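PDB 4R9Z: uncharacterized protein, which probably hydrolyses fatty acyl-CoA thioesters, as a double hot-dog protein of the acyl-CoA thioesterase II family. Local coordinates for residues V231-P243 against A250-E262. Numbering follows the deposited sequence.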
# COMPACT_ATOMS: atom_id res chain seq x y z
N VAL B 231 2.72 -21.06 6.61
CA VAL B 231 3.27 -22.29 7.17
C VAL B 231 4.78 -22.30 6.95
O VAL B 231 5.25 -22.62 5.86
CB VAL B 231 2.66 -23.54 6.52
CG1 VAL B 231 3.33 -24.78 7.07
CG2 VAL B 231 1.16 -23.59 6.77
N LEU B 232 5.53 -21.93 7.99
CA LEU B 232 6.98 -21.80 7.86
C LEU B 232 7.72 -23.10 8.16
O LEU B 232 8.94 -23.10 8.30
CB LEU B 232 7.49 -20.71 8.80
CG LEU B 232 6.98 -19.28 8.62
CD1 LEU B 232 7.58 -18.39 9.68
CD2 LEU B 232 7.32 -18.77 7.22
N SER B 233 6.98 -24.20 8.24
CA SER B 233 7.59 -25.50 8.50
C SER B 233 7.86 -26.21 7.19
O SER B 233 8.25 -27.38 7.16
CB SER B 233 6.69 -26.36 9.38
OG SER B 233 5.40 -26.48 8.81
N ASP B 234 7.67 -25.49 6.09
CA ASP B 234 7.88 -26.02 4.76
C ASP B 234 8.21 -24.86 3.83
O ASP B 234 8.23 -23.71 4.27
CB ASP B 234 6.64 -26.78 4.28
CG ASP B 234 6.95 -27.79 3.19
OD1 ASP B 234 8.10 -27.81 2.70
OD2 ASP B 234 6.04 -28.56 2.82
N TRP B 235 8.50 -25.14 2.56
CA TRP B 235 8.88 -24.09 1.62
C TRP B 235 7.71 -23.18 1.26
O TRP B 235 6.55 -23.59 1.30
CB TRP B 235 9.48 -24.69 0.35
CG TRP B 235 10.79 -25.38 0.57
CD1 TRP B 235 10.98 -26.67 0.94
CD2 TRP B 235 12.09 -24.80 0.42
NE1 TRP B 235 12.33 -26.94 1.04
CE2 TRP B 235 13.03 -25.81 0.73
CE3 TRP B 235 12.55 -23.53 0.07
CZ2 TRP B 235 14.40 -25.59 0.69
CZ3 TRP B 235 13.92 -23.31 0.03
CH2 TRP B 235 14.83 -24.34 0.34
N LEU B 236 8.04 -21.94 0.89
CA LEU B 236 7.04 -20.97 0.46
C LEU B 236 7.37 -20.43 -0.92
O LEU B 236 8.53 -20.15 -1.23
CB LEU B 236 6.94 -19.81 1.45
CG LEU B 236 6.40 -20.06 2.86
CD1 LEU B 236 6.09 -18.73 3.52
CD2 LEU B 236 5.16 -20.93 2.80
N PHE B 237 6.34 -20.26 -1.75
CA PHE B 237 6.49 -19.70 -3.09
C PHE B 237 6.33 -18.19 -3.05
O PHE B 237 5.27 -17.69 -2.67
CB PHE B 237 5.47 -20.32 -4.04
CG PHE B 237 5.70 -20.00 -5.49
CD1 PHE B 237 5.17 -18.85 -6.06
CD2 PHE B 237 6.43 -20.86 -6.30
CE1 PHE B 237 5.37 -18.56 -7.40
CE2 PHE B 237 6.64 -20.57 -7.64
CZ PHE B 237 6.11 -19.42 -8.19
N TYR B 238 7.36 -17.46 -3.47
CA TYR B 238 7.27 -16.01 -3.52
C TYR B 238 7.43 -15.51 -4.94
O TYR B 238 8.54 -15.33 -5.43
CB TYR B 238 8.33 -15.37 -2.62
CG TYR B 238 8.10 -13.90 -2.34
CD1 TYR B 238 6.82 -13.35 -2.39
CD2 TYR B 238 9.15 -13.06 -2.01
CE1 TYR B 238 6.60 -12.01 -2.13
CE2 TYR B 238 8.94 -11.71 -1.74
CZ TYR B 238 7.67 -11.20 -1.81
OH TYR B 238 7.45 -9.86 -1.55
N ASP B 239 6.30 -15.26 -5.59
CA ASP B 239 6.28 -14.71 -6.94
C ASP B 239 6.66 -13.24 -6.88
O ASP B 239 6.07 -12.47 -6.13
CB ASP B 239 4.90 -14.90 -7.56
CG ASP B 239 4.94 -14.97 -9.06
OD1 ASP B 239 6.05 -14.97 -9.63
OD2 ASP B 239 3.86 -15.05 -9.68
N ARG B 240 7.65 -12.85 -7.69
CA ARG B 240 8.17 -11.48 -7.67
C ARG B 240 8.25 -10.90 -9.07
O ARG B 240 8.61 -11.60 -10.02
CB ARG B 240 9.57 -11.44 -7.04
CG ARG B 240 9.70 -12.10 -5.68
CD ARG B 240 11.15 -12.08 -5.18
NE ARG B 240 12.04 -12.86 -6.03
CZ ARG B 240 13.36 -12.93 -5.87
NH1 ARG B 240 13.96 -12.26 -4.89
NH2 ARG B 240 14.09 -13.66 -6.70
N SER B 241 7.95 -9.62 -9.20
CA SER B 241 8.06 -8.93 -10.48
C SER B 241 8.26 -7.43 -10.30
O SER B 241 8.10 -6.90 -9.20
CB SER B 241 6.83 -9.23 -11.33
OG SER B 241 5.65 -8.77 -10.69
N SER B 242 8.64 -6.74 -11.37
CA SER B 242 8.74 -5.28 -11.37
C SER B 242 7.95 -4.71 -12.53
O SER B 242 8.49 -4.53 -13.62
CB SER B 242 10.20 -4.83 -11.44
OG SER B 242 10.31 -3.43 -11.26
N PRO B 243 6.66 -4.42 -12.31
CA PRO B 243 5.78 -3.97 -13.39
C PRO B 243 6.19 -2.63 -13.99
O PRO B 243 6.09 -2.45 -15.20
CB PRO B 243 4.42 -3.85 -12.70
CG PRO B 243 4.53 -4.64 -11.45
CD PRO B 243 5.95 -4.53 -11.02
N ALA B 250 10.99 2.77 -8.86
CA ALA B 250 10.51 1.51 -9.44
C ALA B 250 9.51 0.82 -8.52
O ALA B 250 9.66 0.84 -7.30
CB ALA B 250 11.68 0.59 -9.73
N LEU B 251 8.48 0.20 -9.11
CA LEU B 251 7.55 -0.64 -8.37
C LEU B 251 7.93 -2.11 -8.43
O LEU B 251 8.37 -2.62 -9.46
CB LEU B 251 6.12 -0.49 -8.89
CG LEU B 251 5.21 0.57 -8.27
CD1 LEU B 251 3.80 0.43 -8.83
CD2 LEU B 251 5.22 0.48 -6.75
N ALA B 252 7.71 -2.81 -7.32
CA ALA B 252 7.89 -4.25 -7.26
C ALA B 252 6.63 -4.89 -6.70
O ALA B 252 5.96 -4.30 -5.86
CB ALA B 252 9.10 -4.61 -6.41
N SER B 253 6.31 -6.09 -7.16
CA SER B 253 5.05 -6.72 -6.80
C SER B 253 5.29 -8.17 -6.39
O SER B 253 6.16 -8.84 -6.94
CB SER B 253 4.06 -6.65 -7.97
OG SER B 253 2.80 -7.21 -7.61
N GLY B 254 4.54 -8.64 -5.40
CA GLY B 254 4.77 -9.97 -4.87
C GLY B 254 3.53 -10.69 -4.37
O GLY B 254 2.62 -10.08 -3.81
N THR B 255 3.51 -11.99 -4.58
CA THR B 255 2.46 -12.85 -4.05
C THR B 255 3.13 -14.06 -3.43
O THR B 255 3.94 -14.73 -4.07
CB THR B 255 1.46 -13.28 -5.12
OG1 THR B 255 2.07 -13.18 -6.41
CG2 THR B 255 0.23 -12.40 -5.09
N MET B 256 2.80 -14.34 -2.18
CA MET B 256 3.42 -15.44 -1.47
C MET B 256 2.42 -16.56 -1.23
O MET B 256 1.27 -16.30 -0.88
CB MET B 256 4.00 -14.96 -0.15
CG MET B 256 4.91 -15.95 0.53
SD MET B 256 5.65 -15.21 1.98
CE MET B 256 6.51 -13.82 1.24
N PHE B 257 2.86 -17.80 -1.42
CA PHE B 257 2.00 -18.97 -1.23
C PHE B 257 2.62 -19.99 -0.28
O PHE B 257 3.84 -20.12 -0.20
CB PHE B 257 1.73 -19.67 -2.56
CG PHE B 257 1.05 -18.82 -3.60
CD1 PHE B 257 1.79 -17.98 -4.42
CD2 PHE B 257 -0.32 -18.88 -3.77
CE1 PHE B 257 1.16 -17.21 -5.39
CE2 PHE B 257 -0.96 -18.11 -4.73
CZ PHE B 257 -0.21 -17.28 -5.55
N ASN B 258 1.76 -20.71 0.45
CA ASN B 258 2.20 -21.93 1.11
C ASN B 258 2.43 -23.01 0.06
O ASN B 258 1.84 -22.95 -1.02
CB ASN B 258 1.16 -22.41 2.13
CG ASN B 258 1.13 -21.56 3.39
OD1 ASN B 258 2.16 -21.07 3.84
ND2 ASN B 258 -0.05 -21.40 3.96
N ARG B 259 3.28 -23.99 0.37
CA ARG B 259 3.53 -25.09 -0.56
C ARG B 259 2.24 -25.78 -0.97
O ARG B 259 2.14 -26.33 -2.06
CB ARG B 259 4.50 -26.11 0.06
CG ARG B 259 4.92 -27.21 -0.91
CD ARG B 259 6.16 -27.95 -0.41
NE ARG B 259 6.75 -28.80 -1.44
CZ ARG B 259 7.96 -29.35 -1.35
NH1 ARG B 259 8.71 -29.14 -0.28
NH2 ARG B 259 8.42 -30.11 -2.34
N THR B 260 1.24 -25.72 -0.10
CA THR B 260 -0.08 -26.26 -0.40
C THR B 260 -0.77 -25.46 -1.50
O THR B 260 -1.71 -25.94 -2.14
CB THR B 260 -0.98 -26.28 0.84
OG1 THR B 260 -1.21 -24.94 1.29
CG2 THR B 260 -0.33 -27.10 1.95
N GLY B 261 -0.30 -24.23 -1.72
CA GLY B 261 -0.88 -23.37 -2.74
C GLY B 261 -1.87 -22.34 -2.22
O GLY B 261 -2.49 -21.63 -3.01
N GLU B 262 -2.03 -22.28 -0.90
CA GLU B 262 -2.85 -21.22 -0.31
C GLU B 262 -2.09 -19.90 -0.33
O GLU B 262 -0.89 -19.86 -0.02
CB GLU B 262 -3.27 -21.57 1.12
CG GLU B 262 -4.43 -20.72 1.64
CD GLU B 262 -4.67 -20.88 3.13
OE1 GLU B 262 -3.79 -21.43 3.82
OE2 GLU B 262 -5.75 -20.44 3.60
O HOH W 1 11.53 -30.14 0.61
O HOH W 2 1.72 -15.10 -8.41
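F237 and F257, D239 and T255, and S241 and S253 form the hydrogen-bonded pairs of an antiparallel hairpin. Each pair shares two N-H...O bonds, one in each direction. The bond from F257 N to F237 O is 2.7 Å long. On the face with these pairs, the two phenylalanines lie side by side and touch through their CD1 atoms at 3.9 Å. W177 meets the F237 ring edge-to-face. A water joins D239 OD2 to T255 OG1, while R173 takes D239 OD1 in a salt bridge.

On the other face Y238 and M256 pack against helix 188-201. M256 CE sits over the Y238 ring, 3.8 Å from its centroid; R240 CG covers the opposite ring face. The M256 chain runs straight to SD and then bends (chi3 -60°), which brings the methyl onto the ring. Y238 OH bonds to S199 O. Y238 CE1 lies 3.9 Å from G254 CA.

Polar side chains grip both ends. N258 OD1 accepts from V231 N at 2.8 Å. D234 OD1 and R259 NH1 form a salt bridge at 3.3 Å, whose hydrogen bond is weak; R259 NH2 also pairs with E133. S242 OG donates to L251 O at 2.8 Å and also bonds to Y122 of the second subunit.

The hairpin belongs to the second hot-dog domain, whose sheet packs on helix 188-201. Backbone bonds set its register; side chains tie it to that helix and the dimer partner.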